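PDB 5MQR: beta-L-arabinobiosidase from Bacteroides thetaiotaomicron, which probably hydrolyses glycosidic bonds of complex plant pectin, as a beta-L-arabinobiosidase, and may also have exo-alpha-sialidase activity. Local coordinates for residues 612-617 against 653-658; 721-726 against 1063-1068; 55-60 against 89-94; 93-96 against 101-104; 508-513 against 519-524. One frame throughout, in Å; residues are numbered along the deposited sequence.

Interaction 1: 612-617 against 653-658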
# COMPACT_ATOMS: atom_id res chain seq x y z
N THR A 612 5.12 14.12 -14.39
CA THR A 612 6.18 13.70 -15.32
C THR A 612 7.45 13.22 -14.59
O THR A 612 8.48 13.04 -15.24
CB THR A 612 6.54 14.82 -16.32
OG1 THR A 612 6.82 16.02 -15.60
CG2 THR A 612 5.37 15.06 -17.32
N ASP A 613 7.39 13.01 -13.27
CA ASP A 613 8.52 12.48 -12.53
C ASP A 613 8.91 11.15 -13.19
O ASP A 613 8.03 10.37 -13.59
CB ASP A 613 8.21 12.21 -11.04
CG ASP A 613 8.00 13.50 -10.21
OD1 ASP A 613 8.19 14.61 -10.71
OD2 ASP A 613 7.62 13.37 -9.02
N LYS A 614 10.20 10.90 -13.28
CA LYS A 614 10.71 9.70 -13.93
C LYS A 614 10.15 8.40 -13.35
O LYS A 614 9.87 7.47 -14.09
CB LYS A 614 12.24 9.73 -13.95
CG LYS A 614 12.72 10.72 -14.99
CD LYS A 614 14.17 11.14 -14.84
CE LYS A 614 14.49 12.20 -15.91
NZ LYS A 614 15.97 12.42 -16.01
N ASP A 615 9.92 8.36 -12.04
CA ASP A 615 9.31 7.20 -11.40
C ASP A 615 7.85 7.39 -11.00
O ASP A 615 7.34 6.64 -10.14
CB ASP A 615 10.17 6.74 -10.20
CG ASP A 615 10.20 7.72 -9.05
OD1 ASP A 615 9.73 8.87 -9.18
OD2 ASP A 615 10.75 7.32 -7.99
N ALA A 616 7.16 8.34 -11.63
CA ALA A 616 5.70 8.53 -11.40
C ALA A 616 4.84 7.31 -11.79
O ALA A 616 3.69 7.19 -11.39
CB ALA A 616 5.20 9.74 -12.20
N SER A 617 5.38 6.46 -12.64
CA SER A 617 4.72 5.23 -13.06
C SER A 617 4.76 4.12 -11.97
O SER A 617 4.04 3.10 -12.07
CB SER A 617 5.38 4.77 -14.38
OG SER A 617 6.82 4.95 -14.32
N TRP A 653 19.82 6.80 -15.68
CA TRP A 653 19.36 5.79 -16.63
C TRP A 653 18.51 4.72 -15.93
O TRP A 653 17.47 4.35 -16.45
CB TRP A 653 20.54 5.17 -17.37
CG TRP A 653 20.15 4.09 -18.36
CD1 TRP A 653 19.90 4.25 -19.70
CD2 TRP A 653 19.95 2.71 -18.09
NE1 TRP A 653 19.58 3.04 -20.27
CE2 TRP A 653 19.60 2.08 -19.29
CE3 TRP A 653 20.05 1.94 -16.93
CZ2 TRP A 653 19.34 0.73 -19.38
CZ3 TRP A 653 19.79 0.59 -17.01
CH2 TRP A 653 19.44 -0.00 -18.23
N MSE A 654 18.94 4.25 -14.76
CA MSE A 654 18.17 3.22 -14.03
C MSE A 654 16.81 3.75 -13.65
O MSE A 654 15.80 3.09 -13.87
CB MSE A 654 18.92 2.71 -12.79
CG MSE A 654 20.04 1.75 -13.18
SE MSE A 654 21.40 1.59 -11.76
CE MSE A 654 20.34 0.43 -10.58
N GLU A 655 16.77 4.96 -13.10
CA GLU A 655 15.52 5.58 -12.71
C GLU A 655 14.50 5.66 -13.87
O GLU A 655 13.32 5.43 -13.67
CB GLU A 655 15.77 6.97 -12.11
CG GLU A 655 14.52 7.59 -11.52
CD GLU A 655 14.71 8.98 -10.90
OE1 GLU A 655 15.73 9.68 -11.13
OE2 GLU A 655 13.78 9.39 -10.20
N GLU A 656 14.97 5.94 -15.08
CA GLU A 656 14.14 5.97 -16.30
C GLU A 656 13.70 4.59 -16.78
O GLU A 656 12.65 4.47 -17.37
CB GLU A 656 14.88 6.63 -17.49
CG GLU A 656 14.88 8.14 -17.49
CD GLU A 656 15.99 8.80 -18.34
OE1 GLU A 656 16.56 8.14 -19.25
OE2 GLU A 656 16.30 9.99 -18.07
N ASN A 657 14.52 3.56 -16.57
CA ASN A 657 14.34 2.29 -17.24
C ASN A 657 13.97 1.09 -16.42
O ASN A 657 13.35 0.20 -16.95
CB ASN A 657 15.58 1.98 -18.06
CG ASN A 657 15.65 2.83 -19.29
OD1 ASN A 657 14.95 2.54 -20.26
ND2 ASN A 657 16.41 3.92 -19.23
N ILE A 658 14.34 1.03 -15.14
CA ILE A 658 14.16 -0.23 -14.43
C ILE A 658 12.87 -0.37 -13.65
O ILE A 658 12.43 0.57 -12.99
CB ILE A 658 15.39 -0.61 -13.59
CG1 ILE A 658 15.64 0.31 -12.41
CG2 ILE A 658 16.62 -0.68 -14.48
CD1 ILE A 658 16.47 -0.38 -11.34
O HOH W 1 10.69 4.89 -14.48
O HOH W 2 11.63 10.78 -9.85
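K614 and E656 bring the two backbones closest, with their CA atoms 5.6 Å apart, where a type I beta turn from D613 to A616 meets the last turn of helix 647-657. A water bridges two acceptors, donating to K614 O and to E655 O, so that the turn and the helix end are tied without a direct backbone hydrogen bond. A lysine suits the second position of this turn because its long chain can carry the ammonium group out to the glutamates of the helix, E656 and E652. It lies beside the E656 side chain, both pointing the same way, with CG anti to the carbonyl carbon in each residue. K614 NZ reaches E656 OE2 at 3.2 Å, a salt bridge made to the anti lone pair of that oxygen, and it has a second charged partner in E652. Nearer the backbone, K614 CB rests on E655 CG at 4.0 Å. The E655 chain is extended and carries its carboxylate towards D615, whose own carboxylate plane stands at 90° to it. The two acids come to 4.2 Å between D615 OD1 and E655 OE2, and a water donating to both probably eases their repulsion; it sits 2.6 Å from E655 OE2. D615 OD2 accepts from Y623 N. The turn belongs to the loop after strand 600-610, and the D613 carboxylate accepts from the backbone N of K469 and of E470. Across the helix, W653 and M654 pack on R680 and W677 of helix 666-680, while S617 OG bonds to N1058 of strand 1053-1061.

Interaction 2: 721-726 against 1063-1068; sequences WLRDPK and GHNLTI
The guanidinium of R723 meets N1065 at its edge: OD1 of the asparagine lies practically in the guanidinium plane, facing the end that carries NH1 and NH2. Two bonds grip this one oxygen, R723 NH2 to N1065 OD1 at 2.7 Å and R723 NH1 to N1065 OD1 at 2.9 Å. The amide is turned 32° from the guanidinium, and both donors come in tilted from the carbonyl plane, on the same face. The two N-H groups of one guanidinium end cannot both point straight at a single atom; the NH1 bond is the more bent, at 138°. Arginine suits the place because its reach spans backbones that stay well apart, the nearest CA atoms, of R723 and N1065, being 9.8 Å from each other. The chain runs out extended and then bends about CG-CD (chi3 62°), which brings the NH1/NH2 end of the guanidinium to the amide oxygen. NH1 also donates to N1058 O, so the loop arginine binds two points on neighbouring strands. Asparagine offers a neutral acceptor on a short arm. The base of R723 is held too: its backbone bonds to N657, and the next residue, D724, accepts from K726 N at 3.2 Å through OD1, a capping bond at the start of helix 726-737. Strand 1064-1071 lies between strands 1053-1061 and 1082-1087 of an antiparallel sheet. A loop between helices of an MGH1-like glycoside hydrolase domain is thus joined to the beta-sheet domain of the glycosyl hydrolase family 65 C-terminal type, consistent with the helical barrel and C-terminal beta domain of such glycosidases.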
# COMPACT_ATOMS: atom_id res chain seq x y z
N TRP A 721 12.54 -5.90 -20.16
CA TRP A 721 11.93 -5.20 -19.02
C TRP A 721 12.29 -3.73 -18.90
O TRP A 721 11.70 -3.03 -18.07
CB TRP A 721 12.26 -5.94 -17.71
CG TRP A 721 11.78 -7.34 -17.75
CD1 TRP A 721 12.54 -8.45 -17.96
CD2 TRP A 721 10.42 -7.80 -17.66
NE1 TRP A 721 11.75 -9.57 -17.97
CE2 TRP A 721 10.45 -9.20 -17.79
CE3 TRP A 721 9.19 -7.16 -17.46
CZ2 TRP A 721 9.30 -9.97 -17.75
CZ3 TRP A 721 8.04 -7.93 -17.42
CH2 TRP A 721 8.11 -9.34 -17.56
N LEU A 722 13.25 -3.27 -19.69
CA LEU A 722 13.65 -1.88 -19.69
C LEU A 722 12.53 -1.05 -20.30
O LEU A 722 12.02 -1.38 -21.37
CB LEU A 722 14.94 -1.67 -20.49
CG LEU A 722 16.18 -2.41 -20.03
CD1 LEU A 722 17.30 -2.11 -21.01
CD2 LEU A 722 16.57 -2.07 -18.60
N ARG A 723 12.18 0.04 -19.64
CA ARG A 723 10.97 0.79 -19.97
C ARG A 723 11.11 1.60 -21.25
O ARG A 723 10.15 1.73 -21.98
CB ARG A 723 10.56 1.69 -18.79
CG ARG A 723 10.10 0.94 -17.53
CD ARG A 723 9.76 1.92 -16.40
NE ARG A 723 8.65 2.75 -16.86
CZ ARG A 723 7.36 2.48 -16.70
NH1 ARG A 723 6.96 1.40 -16.02
NH2 ARG A 723 6.46 3.29 -17.23
N ASP A 724 12.28 2.18 -21.50
CA ASP A 724 12.48 2.95 -22.72
C ASP A 724 12.80 1.96 -23.86
O ASP A 724 13.83 1.29 -23.83
CB ASP A 724 13.59 3.99 -22.55
CG ASP A 724 13.69 4.96 -23.72
OD1 ASP A 724 13.18 4.70 -24.82
OD2 ASP A 724 14.34 6.01 -23.54
N PRO A 725 11.90 1.87 -24.85
CA PRO A 725 12.09 0.83 -25.86
C PRO A 725 13.23 1.09 -26.82
O PRO A 725 13.60 0.16 -27.54
CB PRO A 725 10.75 0.81 -26.62
CG PRO A 725 10.19 2.19 -26.44
CD PRO A 725 10.64 2.63 -25.07
N LYS A 726 13.79 2.31 -26.87
CA LYS A 726 14.77 2.62 -27.92
C LYS A 726 16.03 1.76 -27.86
O LYS A 726 16.57 1.44 -28.90
CB LYS A 726 15.13 4.12 -27.96
CG LYS A 726 16.01 4.58 -26.81
CD LYS A 726 16.29 6.08 -26.89
CE LYS A 726 17.22 6.48 -25.75
NZ LYS A 726 17.39 7.94 -25.62
N GLY A 1063 1.84 -1.84 -22.25
CA GLY A 1063 1.43 -0.43 -22.17
C GLY A 1063 0.83 0.03 -20.87
O GLY A 1063 0.36 1.13 -20.80
N HIS A 1064 0.88 -0.80 -19.83
CA HIS A 1064 0.36 -0.49 -18.50
C HIS A 1064 1.48 -0.62 -17.49
O HIS A 1064 2.45 -1.32 -17.74
CB HIS A 1064 -0.75 -1.47 -18.16
CG HIS A 1064 -2.00 -1.23 -18.93
ND1 HIS A 1064 -2.13 -1.56 -20.27
CD2 HIS A 1064 -3.18 -0.67 -18.57
CE1 HIS A 1064 -3.33 -1.22 -20.69
NE2 HIS A 1064 -3.99 -0.68 -19.68
N ASN A 1065 1.36 0.08 -16.37
CA ASN A 1065 2.35 0.03 -15.30
C ASN A 1065 1.89 -0.94 -14.22
O ASN A 1065 0.86 -0.69 -13.60
CB ASN A 1065 2.55 1.42 -14.70
CG ASN A 1065 3.11 2.40 -15.71
OD1 ASN A 1065 4.15 2.15 -16.32
ND2 ASN A 1065 2.42 3.50 -15.91
N LEU A 1066 2.61 -2.05 -14.00
CA LEU A 1066 2.16 -3.05 -13.02
C LEU A 1066 2.94 -2.99 -11.76
O LEU A 1066 4.13 -2.64 -11.74
CB LEU A 1066 2.20 -4.50 -13.54
CG LEU A 1066 1.54 -4.89 -14.87
CD1 LEU A 1066 1.42 -6.41 -15.01
CD2 LEU A 1066 0.21 -4.25 -15.06
N THR A 1067 2.25 -3.38 -10.69
CA THR A 1067 2.85 -3.58 -9.38
C THR A 1067 2.40 -4.93 -8.86
O THR A 1067 1.23 -5.26 -8.95
CB THR A 1067 2.36 -2.53 -8.39
OG1 THR A 1067 2.47 -1.25 -9.00
CG2 THR A 1067 3.12 -2.57 -7.10
N ILE A 1068 3.32 -5.69 -8.31
CA ILE A 1068 2.97 -6.95 -7.66
C ILE A 1068 3.57 -6.87 -6.28
O ILE A 1068 4.76 -6.63 -6.14
CB ILE A 1068 3.58 -8.17 -8.39
CG1 ILE A 1068 3.04 -8.27 -9.82
CG2 ILE A 1068 3.33 -9.45 -7.60
CD1 ILE A 1068 3.90 -9.11 -10.74

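Interaction 3: 55-60 against 89-94; sequences QLVRAN and YQYLAD
A classic beta bulge turns L56 and V57 to the same side, both opposite M398 of the adjacent strand, letting two consecutive residues meet Y89 and Y91 of another sheet. L56 CD2 lies over one face of the Y89 ring, 3.5 Å from its centroid and 21° off the normal, in a CH-pi contact. The methyl is displaced towards the rim, and its closest ring atom is Y89 CD2 at 3.3 Å. With CG anti to the backbone N (chi1 -171°), Y89 extends away from its strand and its hydroxyl bonds to W399 O. With an alanine here the ring face under L56 CD2 and the hydroxyl are gone, which would probably open a gap between the sheets and leave W399 O without this donor. Strand 86-94 is the second of four antiparallel strands, consistent with a blade of the N-terminal beta propeller, whereas strand 52-57 pairs with strand 397-403; that pairing of early and late strands fits the ring closure usual in propellers. Alternate residues of strand 86-94 face the same way, so Y91 follows Y89 towards the strand 52-57 side. The Y91 and V57 side chains come from opposite directions, and V57 CG2 approaches the Y91 ring obliquely, 3.8 Å from Y91 CE1. Y91 OH lies beside both valine methyls, 3.7 Å from V57 CG2. Branched valine thus covers the end of the tyrosine, whose ring also meets F106 of strand 104-110.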
# COMPACT_ATOMS: atom_id res chain seq x y z
N GLN A 55 -19.78 16.57 11.09
CA GLN A 55 -20.37 17.17 12.27
C GLN A 55 -21.83 16.70 12.42
O GLN A 55 -22.62 16.76 11.48
CB GLN A 55 -20.30 18.69 12.20
CG GLN A 55 -20.53 19.42 13.51
CD GLN A 55 -20.44 20.92 13.33
OE1 GLN A 55 -21.12 21.50 12.48
NE2 GLN A 55 -19.57 21.56 14.10
N LEU A 56 -22.15 16.25 13.62
CA LEU A 56 -23.45 15.73 13.94
C LEU A 56 -24.31 16.78 14.65
O LEU A 56 -25.48 16.89 14.33
CB LEU A 56 -23.30 14.50 14.85
CG LEU A 56 -23.22 13.17 14.14
CD1 LEU A 56 -22.08 13.15 13.15
CD2 LEU A 56 -23.08 12.04 15.15
N VAL A 57 -23.73 17.49 15.63
CA VAL A 57 -24.45 18.50 16.41
C VAL A 57 -23.66 19.81 16.47
O VAL A 57 -22.49 19.82 16.86
CB VAL A 57 -24.71 18.02 17.86
CG1 VAL A 57 -25.54 19.05 18.60
CG2 VAL A 57 -25.41 16.65 17.88
N ARG A 58 -24.30 20.90 16.05
CA ARG A 58 -23.72 22.23 16.08
C ARG A 58 -24.47 23.05 17.10
O ARG A 58 -25.61 23.44 16.87
CB ARG A 58 -23.81 22.91 14.70
CG ARG A 58 -23.13 24.27 14.60
CD ARG A 58 -23.43 24.99 13.30
NE ARG A 58 -22.60 26.20 13.22
CZ ARG A 58 -22.82 27.33 13.89
NH1 ARG A 58 -23.90 27.44 14.67
NH2 ARG A 58 -21.97 28.35 13.79
N ALA A 59 -23.82 23.30 18.23
CA ALA A 59 -24.46 24.03 19.35
C ALA A 59 -24.94 25.41 18.92
O ALA A 59 -24.23 26.11 18.19
CB ALA A 59 -23.50 24.17 20.53
N ASN A 60 -26.13 25.79 19.36
CA ASN A 60 -26.66 27.13 19.10
C ASN A 60 -27.67 27.51 20.15
O ASN A 60 -28.81 27.07 20.10
CB ASN A 60 -27.30 27.18 17.72
CG ASN A 60 -27.46 28.60 17.18
OD1 ASN A 60 -27.82 29.55 17.90
ND2 ASN A 60 -27.22 28.74 15.88
N TYR A 89 -25.34 6.81 18.74
CA TYR A 89 -24.40 7.84 19.17
C TYR A 89 -25.03 8.49 20.39
O TYR A 89 -26.11 9.08 20.31
CB TYR A 89 -24.22 8.84 18.03
CG TYR A 89 -23.11 9.86 18.20
CD1 TYR A 89 -23.23 10.89 19.12
CD2 TYR A 89 -21.97 9.83 17.39
CE1 TYR A 89 -22.24 11.84 19.27
CE2 TYR A 89 -20.98 10.79 17.52
CZ TYR A 89 -21.11 11.79 18.46
OH TYR A 89 -20.13 12.73 18.63
N GLN A 90 -24.36 8.34 21.54
CA GLN A 90 -24.82 8.86 22.83
C GLN A 90 -23.87 9.98 23.21
O GLN A 90 -22.68 9.88 22.95
CB GLN A 90 -24.73 7.76 23.88
CG GLN A 90 -25.48 8.04 25.15
CD GLN A 90 -24.93 7.31 26.38
OE1 GLN A 90 -23.78 7.51 26.75
NE2 GLN A 90 -25.77 6.52 27.04
N TYR A 91 -24.39 11.06 23.80
CA TYR A 91 -23.55 12.11 24.35
C TYR A 91 -24.25 12.80 25.51
O TYR A 91 -25.45 12.68 25.68
CB TYR A 91 -23.09 13.11 23.26
CG TYR A 91 -24.13 14.07 22.72
CD1 TYR A 91 -24.92 13.73 21.62
CD2 TYR A 91 -24.29 15.33 23.29
CE1 TYR A 91 -25.86 14.61 21.10
CE2 TYR A 91 -25.24 16.22 22.79
CZ TYR A 91 -26.03 15.86 21.72
OH TYR A 91 -26.94 16.75 21.22
N LEU A 92 -23.47 13.51 26.32
CA LEU A 92 -24.04 14.23 27.43
C LEU A 92 -23.92 15.71 27.29
O LEU A 92 -23.09 16.21 26.57
CB LEU A 92 -23.50 13.75 28.76
CG LEU A 92 -22.05 13.93 29.10
CD1 LEU A 92 -21.77 15.25 29.81
CD2 LEU A 92 -21.67 12.72 29.99
N ALA A 93 -24.81 16.41 27.98
CA ALA A 93 -24.97 17.82 27.76
C ALA A 93 -25.46 18.52 29.02
O ALA A 93 -26.25 17.97 29.79
CB ALA A 93 -25.94 18.07 26.60
N ASP A 94 -24.97 19.74 29.19
CA ASP A 94 -25.48 20.70 30.14
C ASP A 94 -25.75 21.99 29.33
O ASP A 94 -25.18 22.18 28.23
CB ASP A 94 -24.45 21.00 31.24
CG ASP A 94 -24.16 19.79 32.19
OD1 ASP A 94 -24.06 18.62 31.75
OD2 ASP A 94 -23.98 20.03 33.40

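Interaction 4: 93-96 against 101-104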
# COMPACT_ATOMS: atom_id res chain seq x y z
N ALA A 93 -24.81 16.41 27.98
CA ALA A 93 -24.97 17.82 27.76
C ALA A 93 -25.46 18.52 29.02
O ALA A 93 -26.25 17.97 29.79
CB ALA A 93 -25.94 18.07 26.60
N ASP A 94 -24.97 19.74 29.19
CA ASP A 94 -25.48 20.70 30.14
C ASP A 94 -25.75 21.99 29.33
O ASP A 94 -25.18 22.18 28.23
CB ASP A 94 -24.45 21.00 31.24
CG ASP A 94 -24.16 19.79 32.19
OD1 ASP A 94 -24.06 18.62 31.75
OD2 ASP A 94 -23.98 20.03 33.40
N PRO A 95 -26.59 22.89 29.86
CA PRO A 95 -26.87 24.11 29.10
C PRO A 95 -25.66 24.95 28.74
O PRO A 95 -25.66 25.55 27.66
CB PRO A 95 -27.84 24.88 30.01
CG PRO A 95 -28.60 23.77 30.65
CD PRO A 95 -27.55 22.74 30.97
N SER A 96 -24.63 24.98 29.59
CA SER A 96 -23.46 25.77 29.22
C SER A 96 -22.13 25.41 29.86
O SER A 96 -21.09 25.64 29.25
CB SER A 96 -23.74 27.26 29.50
OG SER A 96 -24.06 27.43 30.87
N PRO A 101 -25.60 22.11 36.63
CA PRO A 101 -26.86 21.51 36.19
C PRO A 101 -27.76 22.51 35.44
O PRO A 101 -27.51 23.71 35.54
CB PRO A 101 -27.52 21.07 37.49
CG PRO A 101 -26.94 21.94 38.55
CD PRO A 101 -25.57 22.34 38.09
N PRO A 102 -28.77 22.05 34.70
CA PRO A 102 -29.11 20.63 34.55
C PRO A 102 -28.19 19.88 33.58
O PRO A 102 -27.29 20.45 32.99
CB PRO A 102 -30.57 20.66 34.06
CG PRO A 102 -30.74 22.00 33.42
CD PRO A 102 -29.82 22.94 34.16
N SER A 103 -28.43 18.58 33.48
CA SER A 103 -27.53 17.68 32.79
C SER A 103 -28.34 16.47 32.36
O SER A 103 -29.17 15.97 33.13
CB SER A 103 -26.41 17.25 33.75
OG SER A 103 -25.38 16.52 33.10
N GLN A 104 -28.08 16.01 31.14
CA GLN A 104 -28.81 14.88 30.59
C GLN A 104 -28.00 14.20 29.52
O GLN A 104 -26.95 14.72 29.13
CB GLN A 104 -30.13 15.33 29.99
CG GLN A 104 -29.98 16.26 28.81
CD GLN A 104 -31.23 17.07 28.52
OE1 GLN A 104 -32.15 17.15 29.32
NE2 GLN A 104 -31.25 17.67 27.33
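D94 reaches across to S103 with its CG anti to the carbonyl carbon (chi1 -68°), which puts OD1 2.8 Å from S103 OG. The serine donates this bond, and its hydroxyl stands 40° above the carboxylate plane. In S103, OG is anti to the backbone N about the CA-CB bond (chi1 -172°), where it also takes a hydrogen from M149 N. Lacking the carboxylate, an alanine in place of D94 would probably leave S103 OG without its acceptor, its rotation then set by M149 N alone among the partners described. Beside this pair the P95 and P102 rings meet at about a right angle, with P95 CG 3.8 Å from P102 CD. A cis peptide precedes P102, and proline, which adopts this form more readily than other residues, fits it. P102 O receives a CA-H...O contact from D94 CA at 3.4 Å. Next to the loop A93 and Q104 form an antiparallel hydrogen-bonded pair: A93 N to Q104 O and Q104 N to A93 O, both 3.0 Å. The contact thus closes the hairpin of strands 86-94 and 104-110; D94 pairs through its backbone with Y74 of strand 74-83, and S103 packs on I148 of strand 148-157 in the next sheet.

Interaction 5: 508-513 against 519-524; sequences GIFRMK and ANMMNY
Two torsions bring M521 and F510 together: the selenomethionine bends at its end (chi3 -78°), and F510 extends its ring with CG anti to the backbone N (chi1 -175°). M521 CE sits over the centre of the F510 ring, 3.5 Å from the centroid and 8° off the normal, a CH-pi contact. The selenium stands farther off above the same face, a Met-aromatic contact that methionine's flexible chain suits. M522 CG lies at the ring edge, 4.1 Å from F510 CD2. M521 and M522 (both selenomethionine in this crystal) face F510 because strand 518-523 carries a classic beta bulge. F510 O accepts from M521 N at 2.9 Å and only weakly from M522 N, while F510 N donates to M522 O at 2.8 Å. Beyond the bulge M512 and A519 form a hydrogen-bonded pair, M512 O taking A519 N at 2.7 Å. At the other end G508, with a positive phi that glycine, lacking a side chain, adopts easily, lies against the Y524 ring, Y524 CE1 being 3.4 Å from G508 C; the tyrosine hydroxyl bonds to T505 O. The hairpin's opposite side is mostly polar, with R511, N520 and N523 around I509. R511 and N520 lie side by side, linked by a water accepting from R511 NH1 and donating to N520 OD1 at 2.6 Å; R511 also has a salt bridge to E503. F510, M512, M521 and M522 face the second sheet, meeting I543, V545 and V547. Such a division is consistent with a beta sandwich, this hairpin edging one sheet, in the sialidase-like CBM-family domain.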
# COMPACT_ATOMS: atom_id res chain seq x y z
N GLY A 508 -14.53 39.43 -6.30
CA GLY A 508 -14.65 38.92 -7.65
C GLY A 508 -13.33 38.66 -8.37
O GLY A 508 -13.30 38.64 -9.60
N ILE A 509 -12.25 38.45 -7.62
CA ILE A 509 -10.93 38.27 -8.22
C ILE A 509 -10.46 36.81 -8.01
O ILE A 509 -10.64 36.24 -6.94
CB ILE A 509 -9.91 39.30 -7.66
CG1 ILE A 509 -10.33 40.72 -8.03
CG2 ILE A 509 -8.52 39.03 -8.20
CD1 ILE A 509 -9.59 41.82 -7.28
N PHE A 510 -9.88 36.22 -9.05
CA PHE A 510 -9.21 34.93 -8.95
C PHE A 510 -7.74 35.30 -8.89
O PHE A 510 -7.21 35.89 -9.85
CB PHE A 510 -9.56 34.08 -10.18
CG PHE A 510 -9.02 32.67 -10.15
CD1 PHE A 510 -8.96 31.92 -8.98
CD2 PHE A 510 -8.60 32.07 -11.34
CE1 PHE A 510 -8.47 30.61 -8.99
CE2 PHE A 510 -8.09 30.77 -11.35
CZ PHE A 510 -8.04 30.03 -10.17
N ARG A 511 -7.09 35.03 -7.77
CA ARG A 511 -5.70 35.48 -7.57
C ARG A 511 -4.80 34.41 -6.99
O ARG A 511 -5.27 33.43 -6.40
CB ARG A 511 -5.66 36.71 -6.67
CG ARG A 511 -6.15 36.47 -5.25
CD ARG A 511 -6.10 37.76 -4.41
NE ARG A 511 -6.28 37.48 -2.97
CZ ARG A 511 -6.06 38.35 -1.98
NH1 ARG A 511 -5.64 39.60 -2.22
NH2 ARG A 511 -6.25 37.96 -0.73
N MSE A 512 -3.50 34.61 -7.17
CA MSE A 512 -2.47 33.68 -6.70
C MSE A 512 -1.56 34.35 -5.70
O MSE A 512 -1.10 35.48 -5.94
CB MSE A 512 -1.68 33.23 -7.91
CG MSE A 512 -0.44 32.46 -7.47
SE MSE A 512 0.17 31.33 -8.97
CE MSE A 512 0.44 32.74 -10.26
N LYS A 513 -1.25 33.67 -4.59
CA LYS A 513 -0.35 34.22 -3.59
C LYS A 513 1.10 33.98 -4.03
O LYS A 513 1.50 32.83 -4.19
CB LYS A 513 -0.61 33.58 -2.24
CG LYS A 513 0.21 34.15 -1.08
CD LYS A 513 -0.29 33.65 0.27
CE LYS A 513 0.48 34.24 1.44
NZ LYS A 513 0.46 35.72 1.44
N ALA A 519 -0.86 37.90 -7.18
CA ALA A 519 -1.07 38.16 -8.60
C ALA A 519 -2.56 38.06 -8.86
O ALA A 519 -3.17 37.02 -8.63
CB ALA A 519 -0.31 37.15 -9.44
N ASN A 520 -3.16 39.16 -9.29
CA ASN A 520 -4.54 39.12 -9.74
C ASN A 520 -4.54 38.55 -11.15
O ASN A 520 -4.00 39.15 -12.07
CB ASN A 520 -5.12 40.51 -9.69
CG ASN A 520 -5.27 41.03 -8.26
OD1 ASN A 520 -5.13 40.29 -7.27
ND2 ASN A 520 -5.57 42.31 -8.15
N MSE A 521 -5.11 37.36 -11.31
CA MSE A 521 -5.09 36.67 -12.59
C MSE A 521 -6.26 37.11 -13.45
O MSE A 521 -6.07 37.41 -14.61
CB MSE A 521 -5.08 35.16 -12.34
CG MSE A 521 -3.86 34.70 -11.54
SE MSE A 521 -3.84 32.75 -11.44
CE MSE A 521 -5.21 32.57 -10.05
N MSE A 522 -7.47 37.15 -12.89
CA MSE A 522 -8.66 37.56 -13.65
C MSE A 522 -9.81 37.89 -12.73
O MSE A 522 -9.77 37.54 -11.55
CB MSE A 522 -9.12 36.43 -14.59
CG MSE A 522 -9.47 35.14 -13.84
SE MSE A 522 -9.91 33.67 -15.09
CE MSE A 522 -11.60 34.31 -15.88
N ASN A 523 -10.84 38.55 -13.28
CA ASN A 523 -12.15 38.66 -12.61
C ASN A 523 -12.95 37.41 -12.93
O ASN A 523 -12.85 36.88 -14.03
CB ASN A 523 -12.91 39.89 -13.07
CG ASN A 523 -12.19 41.18 -12.75
OD1 ASN A 523 -12.04 42.03 -13.60
ND2 ASN A 523 -11.72 41.32 -11.53
N TYR A 524 -13.69 36.90 -11.96
CA TYR A 524 -14.53 35.74 -12.19
C TYR A 524 -15.98 36.14 -12.01
O TYR A 524 -16.29 37.09 -11.31
CB TYR A 524 -14.15 34.54 -11.30
CG TYR A 524 -14.50 34.68 -9.85
CD1 TYR A 524 -13.64 35.33 -8.97
CD2 TYR A 524 -15.68 34.13 -9.33
CE1 TYR A 524 -13.94 35.43 -7.60
CE2 TYR A 524 -15.99 34.22 -7.98
CZ TYR A 524 -15.13 34.89 -7.10
OH TYR A 524 -15.44 35.03 -5.75
O HOH W 3 -5.54 41.04 -4.81

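Along the chain the order is interaction 3, 4, 5, 1 and 2. Interactions 3 and 4 share A93 and D94 on strand 86-94 of the propeller, with centres about 11 Å apart. Interaction 5 lies about 40 Å from interaction 3, centre to centre, yet both reach one ten-stranded mixed sheet, which runs on from the propeller into the sialidase-like region. Interactions 1 and 2 touch, their centres about 10 Å apart, with S617 O 3.5 Å from N1065 CB. Between interactions 1 and 3 the centres are about 51 Å apart, on opposite sides of the chain's centre. Interactions 1 and 2 thus lie where the linker after strand 600-610, the helical part and the C-terminal sheet meet.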